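Local atomic coordinates of fumarylacetoacetate hydrolase (Burkholderia xenovorans, PDB entry 5TI1), a protein that probably hydrolyses fumarylacetoacetate to fumarate and acetoacetate, the last step of phenylalanine and tyrosine breakdown, with a bound magnesium ion. Residues B[35-47]-B[286-298]. Sequence-based numbering, arbitrary orientation.
Sequences GDFSIQNLPFGIF and ISPWIVTLDALEP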
ATOM      1  N   GLY B  35      34.693   7.832   0.510  1.00 45.73           N
ATOM      2  CA  GLY B  35      33.850   6.664   0.376  1.00 43.78           C
ATOM      3  C   GLY B  35      32.622   6.747   1.262  1.00 43.92           C
ATOM      4  O   GLY B  35      32.636   7.345   2.342  1.00 44.16           O
ATOM      5  N   ASP B  36      31.538   6.126   0.794  1.00 40.65           N
ATOM      6  CA  ASP B  36      30.283   6.168   1.538  1.00 39.50           C
ATOM      7  C   ASP B  36      30.330   5.298   2.790  1.00 41.78           C
ATOM      8  O   ASP B  36      29.674   5.616   3.790  1.00 39.69           O
ATOM      9  CB  ASP B  36      29.118   5.717   0.646  1.00 38.88           C
ATOM     10  CG  ASP B  36      28.668   6.798  -0.328  1.00 42.68           C
ATOM     11  OD1 ASP B  36      28.780   8.000  -0.001  1.00 44.64           O
ATOM     12  OD2 ASP B  36      28.199   6.445  -1.428  1.00 43.97           O
ATOM     13  N   PHE B  37      31.090   4.207   2.760  1.00 40.21           N
ATOM     14  CA  PHE B  37      30.940   3.167   3.765  1.00 46.95           C
ATOM     15  C   PHE B  37      32.090   3.163   4.768  1.00 42.34           C
ATOM     16  O   PHE B  37      32.797   2.164   4.941  1.00 45.33           O
ATOM     17  CB  PHE B  37      30.765   1.838   3.042  1.00 39.10           C
ATOM     18  CG  PHE B  37      29.671   1.892   2.008  1.00 39.18           C
ATOM     19  CD1 PHE B  37      28.387   2.282   2.374  1.00 39.08           C
ATOM     20  CD2 PHE B  37      29.930   1.615   0.671  1.00 40.47           C
ATOM     21  CE1 PHE B  37      27.375   2.366   1.431  1.00 42.12           C
ATOM     22  CE2 PHE B  37      28.917   1.692  -0.283  1.00 36.75           C
ATOM     23  CZ  PHE B  37      27.641   2.063   0.100  1.00 41.05           C
ATOM     24  N   SER B  38      32.264   4.298   5.434  1.00 43.47           N
ATOM     25  CA  SER B  38      33.200   4.431   6.540  1.00 50.70           C
ATOM     26  C   SER B  38      32.823   3.477   7.667  1.00 50.93           C
ATOM     27  O   SER B  38      31.689   3.006   7.759  1.00 43.83           O
ATOM     28  CB  SER B  38      33.178   5.864   7.065  1.00 46.65           C
ATOM     29  OG  SER B  38      31.821   6.262   7.265  1.00 45.08           O
ATOM     30  N   ILE B  39      33.779   3.223   8.565  1.00 47.55           N
ATOM     31  CA  ILE B  39      33.454   2.402   9.730  1.00 47.76           C
ATOM     32  C   ILE B  39      32.375   3.066  10.572  1.00 47.09           C
ATOM     33  O   ILE B  39      31.719   2.399  11.380  1.00 46.62           O
ATOM     34  CB  ILE B  39      34.720   2.107  10.566  1.00 50.34           C
ATOM     35  CG1 ILE B  39      34.501   0.883  11.460  1.00 52.75           C
ATOM     36  CG2 ILE B  39      35.115   3.324  11.379  1.00 52.12           C
ATOM     37  CD1 ILE B  39      35.689   0.546  12.349  1.00 56.07           C
ATOM     38  N   GLN B  40      32.161   4.370  10.390  1.00 47.12           N
ATOM     39  CA  GLN B  40      31.115   5.075  11.117  1.00 46.54           C
ATOM     40  C   GLN B  40      29.728   4.818  10.542  1.00 44.79           C
ATOM     41  O   GLN B  40      28.729   5.122  11.205  1.00 44.03           O
ATOM     42  CB  GLN B  40      31.401   6.583  11.122  1.00 47.69           C
ATOM     43  CG  GLN B  40      32.570   7.013  12.015  1.00 50.43           C
ATOM     44  CD  GLN B  40      33.927   6.819  11.368  1.00 54.81           C
ATOM     45  OE1 GLN B  40      34.022   6.425  10.203  1.00 50.73           O
ATOM     46  NE2 GLN B  40      34.991   7.109  12.120  1.00 54.37           N
ATOM     47  N   ASN B  41      29.642   4.265   9.335  1.00 43.33           N
ATOM     48  CA  ASN B  41      28.355   4.078   8.680  1.00 43.92           C
ATOM     49  C   ASN B  41      27.706   2.782   9.145  1.00 43.82           C
ATOM     50  O   ASN B  41      26.799   2.800   9.987  1.00 39.14           O
ATOM     51  CB  ASN B  41      28.523   4.095   7.159  1.00 39.69           C
ATOM     52  CG  ASN B  41      27.187   4.127   6.432  1.00 37.65           C
ATOM     53  OD1 ASN B  41      26.133   3.938   7.035  1.00 36.76           O
ATOM     54  ND2 ASN B  41      27.230   4.376   5.134  1.00 43.01           N
ATOM     55  N   LEU B  42      28.169   1.654   8.599  1.00 39.89           N
ATOM     56  CA  LEU B  42      27.636   0.329   8.894  1.00 38.71           C
ATOM     57  C   LEU B  42      26.155   0.241   8.514  1.00 45.14           C
ATOM     58  O   LEU B  42      25.295   0.019   9.382  1.00 42.75           O
ATOM     59  CB  LEU B  42      27.849  -0.009  10.373  1.00 40.03           C
ATOM     60  CG  LEU B  42      29.285   0.219  10.856  1.00 45.71           C
ATOM     61  CD1 LEU B  42      29.438  -0.120  12.337  1.00 43.69           C
ATOM     62  CD2 LEU B  42      30.267  -0.576  10.006  1.00 43.08           C
ATOM     63  N   PRO B  43      25.817   0.405   7.238  1.00 35.51           N
ATOM     64  CA  PRO B  43      24.419   0.281   6.825  1.00 33.76           C
ATOM     65  C   PRO B  43      24.047  -1.174   6.585  1.00 37.89           C
ATOM     66  O   PRO B  43      24.904  -2.031   6.367  1.00 35.30           O
ATOM     67  CB  PRO B  43      24.373   1.078   5.520  1.00 33.13           C
ATOM     68  CG  PRO B  43      25.743   0.818   4.912  1.00 34.13           C
ATOM     69  CD  PRO B  43      26.707   0.683   6.090  1.00 35.83           C
ATOM     70  N   PHE B  44      22.739  -1.439   6.608  1.00 31.76           N
ATOM     71  CA  PHE B  44      22.201  -2.786   6.455  1.00 32.41           C
ATOM     72  C   PHE B  44      21.577  -2.981   5.080  1.00 29.84           C
ATOM     73  O   PHE B  44      20.916  -2.080   4.552  1.00 35.82           O
ATOM     74  CB  PHE B  44      21.149  -3.089   7.528  1.00 32.00           C
ATOM     75  CG  PHE B  44      21.716  -3.215   8.907  1.00 32.14           C
ATOM     76  CD1 PHE B  44      22.141  -4.442   9.384  1.00 32.90           C
ATOM     77  CD2 PHE B  44      21.822  -2.109   9.723  1.00 32.78           C
ATOM     78  CE1 PHE B  44      22.668  -4.562  10.662  1.00 42.30           C
ATOM     79  CE2 PHE B  44      22.346  -2.218  11.005  1.00 38.48           C
ATOM     80  CZ  PHE B  44      22.769  -3.447  11.472  1.00 42.86           C
ATOM     81  N   GLY B  45      21.769  -4.178   4.524  1.00 29.75           N
ATOM     82  CA  GLY B  45      21.187  -4.556   3.252  1.00 28.72           C
ATOM     83  C   GLY B  45      20.979  -6.054   3.178  1.00 28.69           C
ATOM     84  O   GLY B  45      21.260  -6.794   4.123  1.00 33.61           O
ATOM     85  N   ILE B  46      20.486  -6.498   2.024  1.00 37.13           N
ATOM     86  CA  ILE B  46      20.239  -7.907   1.737  1.00 30.78           C
ATOM     87  C   ILE B  46      21.020  -8.255   0.483  1.00 30.78           C
ATOM     88  O   ILE B  46      20.824  -7.630  -0.569  1.00 27.55           O
ATOM     89  CB  ILE B  46      18.737  -8.199   1.553  1.00 28.37           C
ATOM     90  CG1 ILE B  46      17.973  -7.952   2.866  1.00 33.17           C
ATOM     91  CG2 ILE B  46      18.511  -9.620   1.067  1.00 27.06           C
ATOM     92  CD1 ILE B  46      18.329  -8.907   3.980  1.00 32.69           C
ATOM     93  N   PHE B  47      21.900  -9.250   0.583  1.00 29.08           N
ATOM     94  CA  PHE B  47      22.764  -9.573  -0.540  1.00 32.29           C
ATOM     95  C   PHE B  47      22.859 -11.078  -0.728  1.00 34.02           C
ATOM     96  O   PHE B  47      22.501 -11.880   0.141  1.00 34.76           O
ATOM     97  CB  PHE B  47      24.179  -8.997  -0.366  1.00 30.49           C
ATOM     98  CG  PHE B  47      25.041  -9.807   0.548  1.00 44.15           C
ATOM     99  CD1 PHE B  47      24.876  -9.729   1.920  1.00 32.32           C
ATOM    100  CD2 PHE B  47      26.010 -10.656   0.042  1.00 43.12           C
ATOM    101  CE1 PHE B  47      25.657 -10.479   2.767  1.00 34.52           C
ATOM    102  CE2 PHE B  47      26.801 -11.404   0.889  1.00 42.36           C
ATOM    103  CZ  PHE B  47      26.620 -11.319   2.252  1.00 34.77           C
ATOM    104  N   ILE B 286      14.541   2.568  -4.891  1.00 25.11           N
ATOM    105  CA  ILE B 286      15.304   2.931  -3.703  1.00 25.58           C
ATOM    106  C   ILE B 286      16.708   2.341  -3.778  1.00 31.77           C
ATOM    107  O   ILE B 286      16.958   1.325  -4.440  1.00 27.73           O
ATOM    108  CB  ILE B 286      14.612   2.517  -2.380  1.00 23.97           C
ATOM    109  CG1 ILE B 286      14.427   0.996  -2.284  1.00 25.84           C
ATOM    110  CG2 ILE B 286      13.279   3.247  -2.226  1.00 23.57           C
ATOM    111  CD1 ILE B 286      13.909   0.540  -0.901  1.00 28.40           C
ATOM    112  N   SER B 287      17.635   3.011  -3.095  1.00 26.41           N
ATOM    113  CA  SER B 287      18.971   2.488  -2.920  1.00 26.77           C
ATOM    114  C   SER B 287      18.931   1.246  -2.029  1.00 34.21           C
ATOM    115  O   SER B 287      17.983   1.049  -1.258  1.00 27.94           O
ATOM    116  CB  SER B 287      19.877   3.560  -2.310  1.00 28.12           C
ATOM    117  OG  SER B 287      19.351   4.021  -1.081  1.00 32.04           O
ATOM    118  N   PRO B 288      19.950   0.384  -2.116  1.00 35.73           N
ATOM    119  CA  PRO B 288      19.874  -0.903  -1.406  1.00 32.71           C
ATOM    120  C   PRO B 288      20.343  -0.886   0.044  1.00 31.04           C
ATOM    121  O   PRO B 288      19.995  -1.809   0.788  1.00 28.37           O
ATOM    122  CB  PRO B 288      20.764  -1.818  -2.262  1.00 26.82           C
ATOM    123  CG  PRO B 288      21.763  -0.886  -2.877  1.00 31.35           C
ATOM    124  CD  PRO B 288      21.048   0.414  -3.104  1.00 30.29           C
ATOM    125  N   TRP B 289      21.116   0.121   0.469  1.00 28.59           N
ATOM    126  CA  TRP B 289      21.706   0.153   1.806  1.00 33.35           C
ATOM    127  C   TRP B 289      20.892   1.047   2.746  1.00 35.26           C
ATOM    128  O   TRP B 289      20.752   2.252   2.506  1.00 29.85           O
ATOM    129  CB  TRP B 289      23.157   0.644   1.755  1.00 34.72           C
ATOM    130  CG  TRP B 289      24.097  -0.295   1.051  1.00 38.32           C
ATOM    131  CD1 TRP B 289      24.722  -0.081  -0.144  1.00 33.44           C
ATOM    132  CD2 TRP B 289      24.500  -1.601   1.489  1.00 34.48           C
ATOM    133  NE1 TRP B 289      25.494  -1.167  -0.474  1.00 36.17           N
ATOM    134  CE2 TRP B 289      25.375  -2.117   0.506  1.00 33.66           C
ATOM    135  CE3 TRP B 289      24.207  -2.383   2.613  1.00 33.73           C
ATOM    136  CZ2 TRP B 289      25.969  -3.376   0.617  1.00 32.43           C
ATOM    137  CZ3 TRP B 289      24.788  -3.637   2.720  1.00 32.08           C
ATOM    138  CH2 TRP B 289      25.661  -4.120   1.727  1.00 37.59           C
ATOM    139  N   ILE B 290      20.395   0.482   3.836  1.00 29.37           N
ATOM    140  CA  ILE B 290      19.651   1.285   4.798  1.00 29.74           C
ATOM    141  C   ILE B 290      20.652   1.840   5.795  1.00 31.01           C
ATOM    142  O   ILE B 290      21.242   1.089   6.574  1.00 34.89           O
ATOM    143  CB  ILE B 290      18.546   0.495   5.501  1.00 28.45           C
ATOM    144  CG1 ILE B 290      17.531  -0.023   4.477  1.00 27.00           C
ATOM    145  CG2 ILE B 290      17.839   1.404   6.476  1.00 28.62           C
ATOM    146  CD1 ILE B 290      16.350  -0.740   5.112  1.00 29.53           C
ATOM    147  N   VAL B 291      20.866   3.149   5.742  1.00 31.76           N
ATOM    148  CA  VAL B 291      21.754   3.827   6.685  1.00 33.40           C
ATOM    149  C   VAL B 291      20.959   4.059   7.961  1.00 36.64           C
ATOM    150  O   VAL B 291      19.892   4.680   7.919  1.00 36.44           O
ATOM    151  CB  VAL B 291      22.276   5.149   6.101  1.00 34.31           C
ATOM    152  CG1 VAL B 291      23.040   5.948   7.167  1.00 36.09           C
ATOM    153  CG2 VAL B 291      23.170   4.897   4.865  1.00 34.46           C
ATOM    154  N   THR B 292      21.448   3.532   9.086  1.00 34.22           N
ATOM    155  CA  THR B 292      20.670   3.573  10.323  1.00 39.92           C
ATOM    156  C   THR B 292      20.537   4.996  10.853  1.00 37.90           C
ATOM    157  O   THR B 292      21.420   5.841  10.685  1.00 37.08           O
ATOM    158  CB  THR B 292      21.290   2.702  11.424  1.00 39.54           C
ATOM    159  OG1 THR B 292      22.625   3.148  11.713  1.00 38.87           O
ATOM    160  CG2 THR B 292      21.302   1.237  11.029  1.00 37.58           C
ATOM    161  N   LEU B 293      19.414   5.244  11.520  1.00 36.45           N
ATOM    162  CA  LEU B 293      19.194   6.551  12.119  1.00 35.37           C
ATOM    163  C   LEU B 293      20.276   6.870  13.146  1.00 37.27           C
ATOM    164  O   LEU B 293      20.712   8.022  13.262  1.00 44.56           O
ATOM    165  CB  LEU B 293      17.801   6.601  12.743  1.00 39.54           C
ATOM    166  CG  LEU B 293      17.420   8.015  13.175  1.00 48.62           C
ATOM    167  CD1 LEU B 293      17.206   8.909  11.959  1.00 48.87           C
ATOM    168  CD2 LEU B 293      16.200   8.006  14.077  1.00 52.84           C
ATOM    169  N   ASP B 294      20.755   5.853  13.869  1.00 37.63           N
ATOM    170  CA  ASP B 294      21.866   6.056  14.798  1.00 42.72           C
ATOM    171  C   ASP B 294      23.125   6.531  14.076  1.00 49.88           C
ATOM    172  O   ASP B 294      23.817   7.438  14.555  1.00 42.47           O
ATOM    173  CB  ASP B 294      22.139   4.767  15.578  1.00 39.72           C
ATOM    174  CG  ASP B 294      21.200   4.601  16.763  1.00 45.83           C
ATOM    175  OD1 ASP B 294      20.804   5.639  17.328  1.00 47.41           O
ATOM    176  OD2 ASP B 294      20.855   3.455  17.123  1.00 41.17           O
ATOM    177  N   ALA B 295      23.436   5.942  12.915  1.00 39.99           N
ATOM    178  CA  ALA B 295      24.619   6.379  12.181  1.00 43.94           C
ATOM    179  C   ALA B 295      24.493   7.830  11.736  1.00 41.57           C
ATOM    180  O   ALA B 295      25.505   8.517  11.574  1.00 43.10           O
ATOM    181  CB  ALA B 295      24.865   5.470  10.970  1.00 41.15           C
ATOM    182  N   LEU B 296      23.267   8.318  11.547  1.00 40.38           N
ATOM    183  CA  LEU B 296      23.043   9.690  11.112  1.00 40.82           C
ATOM    184  C   LEU B 296      23.034  10.697  12.253  1.00 48.23           C
ATOM    185  O   LEU B 296      23.020  11.907  11.987  1.00 43.08           O
ATOM    186  CB  LEU B 296      21.721   9.792  10.363  1.00 39.04           C
ATOM    187  CG  LEU B 296      21.703   9.002   9.050  1.00 45.00           C
ATOM    188  CD1 LEU B 296      20.280   8.750   8.654  1.00 35.92           C
ATOM    189  CD2 LEU B 296      22.426   9.780   7.976  1.00 38.41           C
ATOM    190  N   GLU B 297      23.018  10.230  13.499  1.00 42.75           N
ATOM    191  CA  GLU B 297      22.963  11.144  14.637  1.00 50.12           C
ATOM    192  C   GLU B 297      24.020  12.243  14.590  1.00 54.84           C
ATOM    193  O   GLU B 297      23.656  13.407  14.830  1.00 47.01           O
ATOM    194  CB  GLU B 297      23.056  10.348  15.948  1.00 50.94           C
ATOM    195  CG  GLU B 297      22.923  11.207  17.198  1.00 58.11           C
ATOM    196  CD  GLU B 297      21.604  11.962  17.248  1.00 54.01           C
ATOM    197  OE1 GLU B 297      20.586  11.432  16.762  1.00 50.42           O
ATOM    198  OE2 GLU B 297      21.592  13.098  17.757  1.00 54.63           O
ATOM    199  N   PRO B 298      25.292  11.980  14.247  1.00 47.31           N
ATOM    200  CA  PRO B 298      26.276  13.079  14.178  1.00 50.09           C
ATOM    201  C   PRO B 298      25.943  14.153  13.157  1.00 54.60           C
ATOM    202  O   PRO B 298      26.627  15.180  13.132  1.00 50.96           O
ATOM    203  CB  PRO B 298      27.586  12.367  13.803  1.00 50.16           C
ATOM    204  CG  PRO B 298      27.388  10.958  14.234  1.00 58.56           C
ATOM    205  CD  PRO B 298      25.935  10.672  14.006  1.00 46.88           C
TER
HETATM  206  O   HOH W   1      28.005   8.036  12.189  1.00 34.06           O
HETATM  207  O   HOH W   2      24.108   2.862   9.004  1.00 41.43           O
HETATM  208  O   HOH W   3      24.472   0.692  12.086  1.00 31.87           O
HETATM  209  O   HOH W   4      20.022  -4.422   0.083  1.00 25.95           O
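W289 brings the CE3-CZ3 side of its indole up against F44 C and G45 N and offers the face of its five-membered ring to F37. Its chi1 of -67°, CG anti to the carbonyl carbon, sets the direction of the indole; CE3 of W289 lies 3.6 Å from G45 N. The edge of F37 meets the five-membered ring in a T-shaped pair with planes at 61° and F37 CZ 3.6 Å from W289 CD1. P43 packs obliquely against the root of the indole, P43 CB 4.0 Å from W289 CB, and also touches V291 CG2. A60 of strand 56-61 touches F37, P43 and W289 alike. Next to this cluster, F44 and I290 form a single antiparallel hydrogen-bonded pair: F44 N gives to I290 O (2.9 Å), I290 N to F44 O (2.7 Å, 169° at the hydrogen). The F44 ring meets T292 CG2 at its edge, in plane. T292 is the N-cap of the weakly bonded helix 293-296, its OG1 accepting from A295 N, and water 2 links T292 N to N41 O. Well away from the metal site, this two-bond beta bridge, with the F37-W289 edge-to-face pair and P43 beside it, is a buried interdomain junction, joining the N-terminal domain of this FAH-family enzyme to the end of strand 284-292 in its C-terminal domain.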